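PDB 6BLJ: serine-tRNA ligase from Naegleria fowleri, which probably charges tRNA(Ser) with serine in the cytoplasm, first activating the amino acid with ATP as a class II aminoacyl-tRNA synthetase. Local coordinates for residues G321-G326 / E403-V408; L189-I194 / T451-V456; N175-V180 / N458-E463; I336-V341 / G358-F363. One frame throughout, in Å; residues are numbered along the deposited sequence. Where two conformers were deposited one is given.

Contact 1 (G321-G326 / E403-V408); sequences GKDTLG and EYRELV. With AMP (adenosine monophosphate), chain D.
D323 and R405 are the residues whose backbones come nearest between 321-326 and 403-408, yet their CA atoms stand 11.1 Å apart, so the irregular loop and strand 404-412 meet through side chains alone. These two side chains point at each other head-on. R405 grips the carboxylate end-on: NH1 donates to OD1 of D323 at 3.1 Å, and NH2 of R405 reaches OD2 of D323 at 3.0 Å, with a further weak bond from NH2 to OD1. Both acceptors are taken on their syn side and lie close to the guanidinium plane, but the carboxylate is not coplanar with its partner; the two planes are 36° apart. Bends at chi2 and chi3 of R405 (-63° and -60°) curl the chain and bring its terminal nitrogens round to the loop. OD2 of D323 also forms a salt bridge with R329, a residue of the AMP pocket. On the strand, in one of its two conformers, E406 makes a long salt bridge from OE1 to NE of R405 (3.9 Å) and pairs through OE2 with R450, which also lines the pocket. Just beyond, AMP O2' donates to the carbonyl O of L407 at 2.8 Å, where L407 and V408 both face L391 in a classic beta bulge. The loop joins strands 304-313 and 332-342, a position consistent with the motif 2 loop of class II synthetases. The R329-D323-R405 series thus ties this loop to the ribose-binding strand, probably steadying the charges beside the nucleotide, and E406 would extend it in the conformer described.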
# COMPACT_ATOMS: atom_id res chain seq x y z
N GLY A 321 -4.57 -16.31 -5.04
CA GLY A 321 -4.55 -17.74 -5.23
C GLY A 321 -5.61 -18.51 -4.48
O GLY A 321 -5.72 -19.73 -4.68
N LYS A 322 -6.42 -17.86 -3.64
CA LYS A 322 -7.48 -18.52 -2.88
C LYS A 322 -8.83 -18.21 -3.51
O LYS A 322 -9.12 -17.05 -3.83
CB LYS A 322 -7.46 -18.07 -1.41
N ASP A 323 -9.67 -19.24 -3.67
CA ASP A 323 -11.04 -19.08 -4.16
C ASP A 323 -11.08 -18.25 -5.45
O ASP A 323 -11.79 -17.25 -5.55
CB ASP A 323 -11.94 -18.44 -3.09
CG ASP A 323 -11.91 -19.19 -1.76
OD1 ASP A 323 -12.03 -20.43 -1.75
OD2 ASP A 323 -11.80 -18.52 -0.71
N THR A 324 -10.29 -18.66 -6.43
CA THR A 324 -10.09 -17.86 -7.64
C THR A 324 -11.15 -18.11 -8.71
O THR A 324 -11.10 -17.47 -9.76
CB THR A 324 -8.69 -18.10 -8.23
OG1 THR A 324 -8.53 -19.48 -8.56
CG2 THR A 324 -7.60 -17.71 -7.24
N LEU A 325 -12.08 -19.03 -8.49
CA LEU A 325 -13.08 -19.39 -9.49
C LEU A 325 -14.43 -18.77 -9.15
O LEU A 325 -15.01 -19.09 -8.10
CB LEU A 325 -13.22 -20.90 -9.61
CG LEU A 325 -11.96 -21.74 -9.87
CD1 LEU A 325 -12.36 -23.21 -10.07
CD2 LEU A 325 -11.13 -21.21 -11.04
N GLY A 326 -14.95 -17.92 -10.03
CA GLY A 326 -16.32 -17.44 -9.88
C GLY A 326 -16.44 -16.25 -8.95
O GLY A 326 -15.51 -15.46 -8.78
N GLU A 403 -16.66 -28.37 1.94
CA GLU A 403 -18.09 -28.25 1.68
C GLU A 403 -18.78 -27.18 2.53
O GLU A 403 -19.77 -26.60 2.09
CB GLU A 403 -18.78 -29.61 1.89
CG GLU A 403 -18.36 -30.68 0.89
CD GLU A 403 -17.11 -31.45 1.32
OE1 GLU A 403 -16.60 -31.20 2.44
OE2 GLU A 403 -16.63 -32.29 0.54
N TYR A 404 -18.29 -26.92 3.74
CA TYR A 404 -18.86 -25.89 4.60
C TYR A 404 -18.01 -24.63 4.51
O TYR A 404 -16.83 -24.66 4.88
CB TYR A 404 -18.97 -26.36 6.05
CG TYR A 404 -20.19 -27.22 6.31
CD1 TYR A 404 -21.46 -26.65 6.37
CD2 TYR A 404 -20.09 -28.60 6.47
CE1 TYR A 404 -22.60 -27.41 6.59
CE2 TYR A 404 -21.25 -29.40 6.69
CZ TYR A 404 -22.49 -28.77 6.74
OH TYR A 404 -23.66 -29.47 6.95
N ARG A 405 -18.60 -23.52 4.04
CA ARG A 405 -17.89 -22.26 3.92
C ARG A 405 -18.69 -21.13 4.54
O ARG A 405 -19.93 -21.10 4.44
CB ARG A 405 -17.58 -21.93 2.45
CG ARG A 405 -16.73 -22.98 1.72
CD ARG A 405 -15.33 -23.14 2.30
NE ARG A 405 -14.53 -21.90 2.25
CZ ARG A 405 -13.83 -21.48 1.20
NH1 ARG A 405 -13.80 -22.16 0.06
NH2 ARG A 405 -13.14 -20.35 1.30
N GLU A 406 -17.97 -20.18 5.13
CA GLU A 406 -18.62 -19.07 5.83
C GLU A 406 -19.44 -18.21 4.88
O GLU A 406 -18.99 -17.84 3.78
CB GLU A 406 -17.56 -18.22 6.55
CG GLU A 406 -16.66 -17.38 5.67
CD GLU A 406 -15.54 -18.16 4.98
OE1 GLU A 406 -15.48 -19.40 5.13
OE2 GLU A 406 -14.72 -17.51 4.28
N LEU A 407 -20.68 -17.92 5.29
CA LEU A 407 -21.57 -16.96 4.65
C LEU A 407 -21.85 -15.75 5.53
O LEU A 407 -22.23 -14.70 5.00
CB LEU A 407 -22.93 -17.60 4.32
CG LEU A 407 -23.09 -18.52 3.12
CD1 LEU A 407 -24.58 -18.75 2.82
CD2 LEU A 407 -22.40 -17.88 1.95
N VAL A 408 -21.72 -15.91 6.84
CA VAL A 408 -22.14 -14.93 7.85
C VAL A 408 -21.09 -14.91 8.95
O VAL A 408 -20.60 -15.96 9.37
CB VAL A 408 -23.52 -15.29 8.43
CG1 VAL A 408 -23.79 -14.51 9.73
CG2 VAL A 408 -24.62 -15.02 7.41
P AMP D . -16.41 -10.43 7.03
O1P AMP D . -14.97 -10.73 6.60
O2P AMP D . -16.83 -9.02 7.16
O3P AMP D . -16.73 -11.25 8.27
O5' AMP D . -17.32 -11.04 5.87
C5' AMP D . -18.73 -11.08 5.99
C4' AMP D . -19.34 -11.91 4.88
O4' AMP D . -19.19 -11.22 3.61
C3' AMP D . -18.68 -13.26 4.64
O3' AMP D . -19.16 -14.25 5.53
C2' AMP D . -18.99 -13.54 3.19
O2' AMP D . -20.32 -14.02 3.06
C1' AMP D . -18.92 -12.14 2.58
N9 AMP D . -17.60 -11.83 1.99
C8 AMP D . -16.47 -11.46 2.68
N7 AMP D . -15.43 -11.24 1.91
C5 AMP D . -15.91 -11.46 0.63
C6 AMP D . -15.30 -11.39 -0.64
N6 AMP D . -14.03 -11.00 -0.85
N1 AMP D . -16.05 -11.71 -1.72
C2 AMP D . -17.33 -12.05 -1.53
N3 AMP D . -18.02 -12.13 -0.39
C4 AMP D . -17.25 -11.83 0.66

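Contact 2 (L189-I194 / T451-V456); sequences LKHIDI and TLCCIV
C453 lies over one face of the H191 ring. Its SG is 3.8 Å from the ring centroid and 24° off the normal, a sulfur-aromatic contact displaced toward the rim; the closest ring atom is ND1 of H191, 3.5 Å from SG of C453. CB of C453 adds a CH-pi contact at 4.0 Å from the same centroid. One turn along each helix, the side chains of I194 and V456 lie antiparallel, passing one another, CG2 of I194 meeting CB of V456 at 3.9 Å, while CD1 of I194 rests 3.5 Å from the carbonyl O of V456. CG2 of V456 also touches CB of H191, joining the two pairs. A chi1 of 51° places CG of H191 between the backbone N and the carbonyl carbon and turns one ring face to C453. Further out, K190 is the N-cap of helix 191-197, and E457 of helix 448-458 accepts from the backbone N of H191 at that same end. M195 covers C453 and V456, and I327 also packs on C453. The helices come as near as 5.1 Å between CA atoms of H191 and C453, an approach to which the small cysteine side chain probably contributes. Dispersion and sulfur-ring contacts therefore join these segments directly, with the acid of E457 adding a polar tie at the helix start.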
# COMPACT_ATOMS: atom_id res chain seq x y z
N LEU A 189 -22.66 -29.94 -9.61
CA LEU A 189 -21.69 -29.02 -10.19
C LEU A 189 -21.36 -27.90 -9.19
O LEU A 189 -22.12 -27.60 -8.28
CB LEU A 189 -22.24 -28.39 -11.47
CG LEU A 189 -22.57 -29.31 -12.65
CD1 LEU A 189 -23.21 -28.50 -13.76
CD2 LEU A 189 -21.29 -29.95 -13.14
N LYS A 190 -20.19 -27.30 -9.40
CA LYS A 190 -19.70 -26.13 -8.69
C LYS A 190 -20.36 -24.85 -9.21
O LYS A 190 -20.73 -24.77 -10.39
CB LYS A 190 -18.18 -26.04 -8.88
CG LYS A 190 -17.39 -25.33 -7.82
CD LYS A 190 -15.89 -25.53 -8.08
CE LYS A 190 -15.51 -27.01 -8.15
NZ LYS A 190 -15.42 -27.68 -6.81
N HIS A 191 -20.44 -23.82 -8.36
CA HIS A 191 -21.18 -22.61 -8.72
C HIS A 191 -20.70 -21.99 -10.05
O HIS A 191 -21.52 -21.56 -10.86
CB HIS A 191 -21.11 -21.57 -7.59
CG HIS A 191 -19.72 -21.30 -7.09
ND1 HIS A 191 -18.86 -20.40 -7.70
CD2 HIS A 191 -19.04 -21.80 -6.04
CE1 HIS A 191 -17.72 -20.38 -7.05
NE2 HIS A 191 -17.80 -21.22 -6.03
N ILE A 192 -19.38 -21.94 -10.29
CA ILE A 192 -18.91 -21.24 -11.50
C ILE A 192 -19.40 -21.95 -12.77
O ILE A 192 -19.82 -21.29 -13.73
CB ILE A 192 -17.37 -21.09 -11.49
CG1 ILE A 192 -16.93 -20.25 -12.71
CG2 ILE A 192 -16.66 -22.46 -11.49
CD1 ILE A 192 -15.45 -20.01 -12.76
N ASP A 193 -19.38 -23.29 -12.78
CA ASP A 193 -19.86 -24.02 -13.96
C ASP A 193 -21.36 -23.84 -14.14
O ASP A 193 -21.83 -23.65 -15.27
CB ASP A 193 -19.51 -25.50 -13.83
CG ASP A 193 -18.02 -25.74 -13.79
OD1 ASP A 193 -17.33 -25.21 -14.68
OD2 ASP A 193 -17.53 -26.41 -12.86
N ILE A 194 -22.11 -23.88 -13.05
CA ILE A 194 -23.56 -23.66 -13.11
C ILE A 194 -23.86 -22.29 -13.70
O ILE A 194 -24.67 -22.16 -14.62
CB ILE A 194 -24.18 -23.82 -11.71
CG1 ILE A 194 -24.02 -25.26 -11.23
CG2 ILE A 194 -25.63 -23.41 -11.75
CD1 ILE A 194 -24.36 -25.46 -9.75
N THR A 451 -23.84 -15.82 -1.50
CA THR A 451 -25.11 -16.50 -1.28
C THR A 451 -25.68 -17.04 -2.59
O THR A 451 -26.24 -18.14 -2.63
CB THR A 451 -26.11 -15.56 -0.57
OG1 THR A 451 -25.61 -15.23 0.73
CG2 THR A 451 -27.50 -16.20 -0.40
N LEU A 452 -25.50 -16.30 -3.71
CA LEU A 452 -25.91 -16.81 -5.02
C LEU A 452 -25.14 -18.07 -5.40
O LEU A 452 -25.72 -19.01 -5.96
CB LEU A 452 -25.71 -15.76 -6.13
CG LEU A 452 -26.63 -14.53 -6.28
CD1 LEU A 452 -26.13 -13.68 -7.45
CD2 LEU A 452 -28.11 -14.94 -6.48
N CYS A 453 -23.83 -18.11 -5.14
CA CYS A 453 -23.07 -19.35 -5.34
C CYS A 453 -23.69 -20.52 -4.57
O CYS A 453 -23.77 -21.64 -5.07
CB CYS A 453 -21.63 -19.16 -4.89
SG CYS A 453 -20.70 -17.99 -5.92
N CYS A 454 -24.04 -20.28 -3.30
CA CYS A 454 -24.61 -21.34 -2.47
C CYS A 454 -25.98 -21.75 -2.97
O CYS A 454 -26.32 -22.94 -2.97
CB CYS A 454 -24.67 -20.86 -1.02
SG CYS A 454 -25.05 -22.16 0.16
N ILE A 455 -26.81 -20.79 -3.38
CA ILE A 455 -28.14 -21.12 -3.88
C ILE A 455 -28.04 -21.98 -5.13
O ILE A 455 -28.69 -23.03 -5.24
CB ILE A 455 -28.95 -19.85 -4.15
CG1 ILE A 455 -29.35 -19.18 -2.84
CG2 ILE A 455 -30.19 -20.16 -5.03
CD1 ILE A 455 -30.05 -17.83 -3.03
N VAL A 456 -27.21 -21.57 -6.10
CA VAL A 456 -27.25 -22.30 -7.37
C VAL A 456 -26.73 -23.73 -7.19
O VAL A 456 -27.21 -24.64 -7.87
CB VAL A 456 -26.49 -21.53 -8.48
CG1 VAL A 456 -27.10 -20.12 -8.71
CG2 VAL A 456 -24.98 -21.47 -8.23

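Contact 3 (N175-V180 / N458-E463); sequences NPRPKV and NYQTPE
R177 lays its guanidinium edge against the chain that leaves helix 448-458, and CG of Q460 lies over one of its faces, 3.6 Å from NH1 of R177. R177 and Q460 pass at a slant, with guanidinium and amide planes 59° apart, so the groups do not stack. NH1 of R177 serves two backbone oxygens. Its bond to O of Q460 is short and nearly straight (2.9 Å, 165° at the hydrogen), with the donor tilted little from the carbonyl plane. The bond from NH1 to O of N458, 3.0 Å long, arrives from well above the carbonyl plane, although both oxygens lie close to the guanidinium plane. A weak bond from NH2 to O of Q460 completes the grip. The bend at chi3 (-79°) turns the R177 chain past N458, bringing CD within 3.4 Å of O of N458. The amide of Q460 points elsewhere: OE1 accepts from L189 N and NE2 donates to E457 O. N458 turns ND2 back to C454 O, while a water accepts from the backbone N of R177 at 2.9 Å and bridges to OD1 of N458 at 2.8 Å. One arginine thus binds the backbone oxygens of N458, the last residue of helix 448-458, and of Q460 just beyond it, tying 175-180 to the chain leaving the helix.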
# COMPACT_ATOMS: atom_id res chain seq x y z
N ASN A 175 -30.96 -29.82 5.69
CA ASN A 175 -30.86 -31.13 5.04
C ASN A 175 -29.93 -30.99 3.84
O ASN A 175 -30.39 -30.72 2.72
CB ASN A 175 -32.24 -31.62 4.62
CG ASN A 175 -33.21 -31.63 5.80
OD1 ASN A 175 -34.16 -30.86 5.84
ND2 ASN A 175 -32.96 -32.49 6.76
N PRO A 176 -28.62 -31.15 4.04
CA PRO A 176 -27.68 -30.96 2.93
C PRO A 176 -27.80 -32.09 1.91
O PRO A 176 -27.65 -33.26 2.25
CB PRO A 176 -26.30 -30.97 3.62
CG PRO A 176 -26.52 -31.64 4.95
CD PRO A 176 -27.95 -31.39 5.33
N ARG A 177 -28.05 -31.72 0.66
CA ARG A 177 -28.14 -32.72 -0.39
C ARG A 177 -26.77 -33.37 -0.59
O ARG A 177 -25.74 -32.72 -0.43
CB ARG A 177 -28.62 -32.08 -1.70
CG ARG A 177 -27.55 -31.18 -2.42
CD ARG A 177 -28.19 -30.44 -3.60
NE ARG A 177 -28.34 -31.33 -4.76
CZ ARG A 177 -28.95 -30.99 -5.89
NH1 ARG A 177 -29.51 -29.80 -6.02
NH2 ARG A 177 -29.02 -31.86 -6.89
N PRO A 178 -26.74 -34.67 -0.91
CA PRO A 178 -25.46 -35.34 -1.16
C PRO A 178 -24.78 -34.80 -2.41
O PRO A 178 -25.42 -34.32 -3.34
CB PRO A 178 -25.84 -36.82 -1.35
CG PRO A 178 -27.29 -36.83 -1.65
CD PRO A 178 -27.90 -35.55 -1.13
N LYS A 179 -23.45 -34.88 -2.41
CA LYS A 179 -22.69 -34.42 -3.57
C LYS A 179 -23.01 -35.25 -4.80
O LYS A 179 -23.08 -34.73 -5.91
CB LYS A 179 -21.19 -34.46 -3.25
CG LYS A 179 -20.85 -33.67 -1.97
CD LYS A 179 -19.35 -33.64 -1.67
CE LYS A 179 -18.64 -32.56 -2.47
NZ LYS A 179 -17.22 -32.38 -2.02
N VAL A 180 -23.26 -36.55 -4.59
CA VAL A 180 -23.64 -37.47 -5.65
C VAL A 180 -25.01 -38.03 -5.31
O VAL A 180 -25.22 -38.55 -4.21
CB VAL A 180 -22.60 -38.60 -5.81
CG1 VAL A 180 -23.03 -39.57 -6.88
CG2 VAL A 180 -21.23 -38.01 -6.15
N ASN A 458 -27.11 -25.60 -4.34
CA ASN A 458 -28.08 -26.41 -3.61
C ASN A 458 -29.38 -26.62 -4.39
O ASN A 458 -30.07 -27.61 -4.12
CB ASN A 458 -28.38 -25.77 -2.26
CG ASN A 458 -27.29 -26.04 -1.26
OD1 ASN A 458 -27.19 -27.13 -0.71
ND2 ASN A 458 -26.41 -25.05 -1.06
N TYR A 459 -29.71 -25.75 -5.34
CA TYR A 459 -30.96 -25.82 -6.09
C TYR A 459 -30.75 -26.27 -7.54
O TYR A 459 -31.68 -26.18 -8.35
CB TYR A 459 -31.68 -24.46 -6.05
CG TYR A 459 -32.37 -24.22 -4.73
CD1 TYR A 459 -33.71 -24.54 -4.55
CD2 TYR A 459 -31.67 -23.70 -3.63
CE1 TYR A 459 -34.36 -24.33 -3.32
CE2 TYR A 459 -32.31 -23.51 -2.39
CZ TYR A 459 -33.66 -23.83 -2.25
OH TYR A 459 -34.31 -23.64 -1.05
N GLN A 460 -29.56 -26.77 -7.88
CA GLN A 460 -29.29 -27.20 -9.24
C GLN A 460 -30.07 -28.47 -9.57
O GLN A 460 -30.42 -29.26 -8.69
CB GLN A 460 -27.79 -27.45 -9.43
CG GLN A 460 -27.25 -28.64 -8.64
CD GLN A 460 -25.75 -28.83 -8.82
OE1 GLN A 460 -25.27 -29.21 -9.89
NE2 GLN A 460 -24.99 -28.53 -7.76
N THR A 461 -30.37 -28.64 -10.84
CA THR A 461 -30.90 -29.88 -11.40
C THR A 461 -30.05 -30.19 -12.63
O THR A 461 -29.19 -29.39 -13.01
CB THR A 461 -32.37 -29.74 -11.80
OG1 THR A 461 -32.46 -29.08 -13.08
CG2 THR A 461 -33.14 -28.92 -10.76
N PRO A 462 -30.25 -31.34 -13.28
CA PRO A 462 -29.54 -31.56 -14.55
C PRO A 462 -29.91 -30.57 -15.63
O PRO A 462 -29.18 -30.46 -16.62
CB PRO A 462 -29.94 -32.99 -14.95
CG PRO A 462 -30.30 -33.65 -13.64
CD PRO A 462 -30.95 -32.57 -12.83
N GLU A 463 -31.03 -29.85 -15.48
CA GLU A 463 -31.53 -28.98 -16.54
C GLU A 463 -31.34 -27.49 -16.25
O GLU A 463 -31.48 -26.67 -17.17
CB GLU A 463 -33.03 -29.24 -16.75
CG GLU A 463 -33.39 -30.68 -17.16
CD GLU A 463 -32.53 -31.24 -18.27
OE1 GLU A 463 -32.25 -30.51 -19.24
OE2 GLU A 463 -32.13 -32.42 -18.16
O HOH W 1 -29.04 -29.09 0.13

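Contact 4 (I336-V341 / G358-F363); sequences IEQFVV and GNSEAF
The amides of Q338 and N359 meet with their planes 42° apart, neither stacked nor coplanar. ND2 of N359 donates to OE1 of Q338 at 2.9 Å, with a nearly straight 164° at the hydrogen; the acceptor lies in the amide plane of N359, whereas the donor is tilted out of the Q338 carbonyl plane. CB of N359 closes in beside this bond, 3.4 Å from OE1 of Q338. The glutamine spans a wide gap, 9.0 Å between the CA atoms of Q338 and N359, because its chain is extended beyond CG (chi2 177°). Strand 332-342 belongs to the antiparallel part of the sheet of the class II synthetase core, and helix 348-366, which follows it along the chain, packs across that sheet; the amide pair is a buried polar link between the two layers. NE2 of Q338 donates to the carbonyl of M356 one turn before S360, which fixes the flip of the glutamine amide and leaves OE1 for the asparagine. OG of S360 is close to NE2 of Q338 at 3.0 Å, but the angle is too poor for a hydrogen bond, and this hydroxyl is instead bonded to T444 O on the adjoining strand 436-447. Y241 packs on both Q338 and N359, and L236 of helix 220-238 touches the glutamine.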
# COMPACT_ATOMS: atom_id res chain seq x y z
N ILE A 336 -26.14 -7.09 2.79
CA ILE A 336 -27.12 -6.59 3.75
C ILE A 336 -26.62 -6.97 5.14
O ILE A 336 -26.35 -8.16 5.40
CB ILE A 336 -28.51 -7.17 3.49
CG1 ILE A 336 -28.92 -6.98 2.02
CG2 ILE A 336 -29.53 -6.58 4.49
CD1 ILE A 336 -28.93 -5.55 1.54
N GLU A 337 -26.51 -5.98 6.01
CA GLU A 337 -25.81 -6.09 7.29
C GLU A 337 -26.75 -5.74 8.44
O GLU A 337 -27.54 -4.79 8.34
CB GLU A 337 -24.57 -5.15 7.28
CG GLU A 337 -23.72 -5.18 8.55
CD GLU A 337 -22.77 -6.37 8.59
OE1 GLU A 337 -22.76 -7.18 7.63
OE2 GLU A 337 -22.01 -6.49 9.57
N GLN A 338 -26.70 -6.54 9.51
CA GLN A 338 -27.32 -6.18 10.78
C GLN A 338 -26.32 -5.39 11.61
O GLN A 338 -25.17 -5.81 11.76
CB GLN A 338 -27.76 -7.40 11.58
CG GLN A 338 -28.73 -8.36 10.92
CD GLN A 338 -29.00 -9.57 11.82
OE1 GLN A 338 -29.72 -9.47 12.79
NE2 GLN A 338 -28.41 -10.71 11.49
N PHE A 339 -26.76 -4.26 12.16
CA PHE A 339 -25.92 -3.41 13.00
C PHE A 339 -26.77 -2.91 14.17
O PHE A 339 -27.85 -2.35 13.95
CB PHE A 339 -25.34 -2.22 12.21
CG PHE A 339 -24.32 -1.41 12.98
CD1 PHE A 339 -24.73 -0.44 13.90
CD2 PHE A 339 -22.97 -1.62 12.80
CE1 PHE A 339 -23.80 0.30 14.62
CE2 PHE A 339 -22.03 -0.88 13.51
CZ PHE A 339 -22.44 0.07 14.43
N VAL A 340 -26.31 -3.13 15.41
CA VAL A 340 -27.11 -2.79 16.58
C VAL A 340 -26.26 -2.06 17.62
O VAL A 340 -25.13 -2.47 17.92
CB VAL A 340 -27.76 -4.03 17.21
CG1 VAL A 340 -28.69 -3.61 18.38
CG2 VAL A 340 -28.56 -4.82 16.17
N VAL A 341 -26.82 -0.98 18.18
CA VAL A 341 -26.29 -0.30 19.36
C VAL A 341 -27.16 -0.70 20.55
O VAL A 341 -28.39 -0.58 20.49
CB VAL A 341 -26.30 1.23 19.17
CG1 VAL A 341 -25.63 1.93 20.35
CG2 VAL A 341 -25.70 1.64 17.81
N GLY A 358 -29.59 -15.44 15.44
CA GLY A 358 -30.89 -16.06 15.20
C GLY A 358 -31.60 -15.50 13.98
O GLY A 358 -32.28 -16.23 13.26
N ASN A 359 -31.48 -14.19 13.75
CA ASN A 359 -32.03 -13.59 12.53
C ASN A 359 -31.40 -14.19 11.28
O ASN A 359 -32.10 -14.50 10.31
CB ASN A 359 -31.83 -12.07 12.55
CG ASN A 359 -32.71 -11.36 13.58
OD1 ASN A 359 -33.72 -11.90 14.01
ND2 ASN A 359 -32.33 -10.15 13.95
N SER A 360 -30.07 -14.34 11.27
CA SER A 360 -29.41 -14.89 10.09
C SER A 360 -29.80 -16.34 9.87
O SER A 360 -30.03 -16.77 8.74
CB SER A 360 -27.89 -14.73 10.22
OG SER A 360 -27.55 -13.35 10.27
N GLU A 361 -29.88 -17.12 10.96
CA GLU A 361 -30.34 -18.50 10.87
C GLU A 361 -31.74 -18.59 10.28
O GLU A 361 -32.00 -19.40 9.39
CB GLU A 361 -30.32 -19.15 12.25
CG GLU A 361 -28.93 -19.46 12.79
CD GLU A 361 -29.01 -20.36 13.99
OE1 GLU A 361 -29.37 -21.54 13.80
OE2 GLU A 361 -28.75 -19.89 15.12
N ALA A 362 -32.68 -17.77 10.79
CA ALA A 362 -34.03 -17.77 10.22
C ALA A 362 -33.99 -17.38 8.75
O ALA A 362 -34.77 -17.90 7.93
CB ALA A 362 -34.94 -16.82 11.00
N PHE A 363 -33.09 -16.47 8.37
CA PHE A 363 -33.00 -16.07 6.97
C PHE A 363 -32.62 -17.26 6.09
O PHE A 363 -33.29 -17.54 5.09
CB PHE A 363 -32.00 -14.93 6.81
CG PHE A 363 -31.95 -14.36 5.40
CD1 PHE A 363 -32.96 -13.55 4.93
CD2 PHE A 363 -30.87 -14.63 4.56
CE1 PHE A 363 -32.91 -13.02 3.64
CE2 PHE A 363 -30.81 -14.10 3.28
CZ PHE A 363 -31.85 -13.30 2.82

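How the contacts relate
Along the chain the contacts are nested: contact 3 encloses contact 2, which encloses contact 1, which encloses contact 4. Contacts 1 and 4 reach the same mixed sheet, through strands 404-412 and 332-342, their centres 21 Å apart, and V408 packs on S360 between them. Contact 2 lies 11 Å from both contact 1 and contact 3, centre to centre. Its 189-194 segment packs on L325 and G326 of the contact 1 loop, while helix 448-458 runs on into the 458-463 turn of contact 3. A salt bridge from K179 to E403 joins contacts 3 and 1. Contacts 3, 2 and 1 thus form a connected series running from the 175-180 loop through helix 448-458 to the AMP-binding strand 404-412.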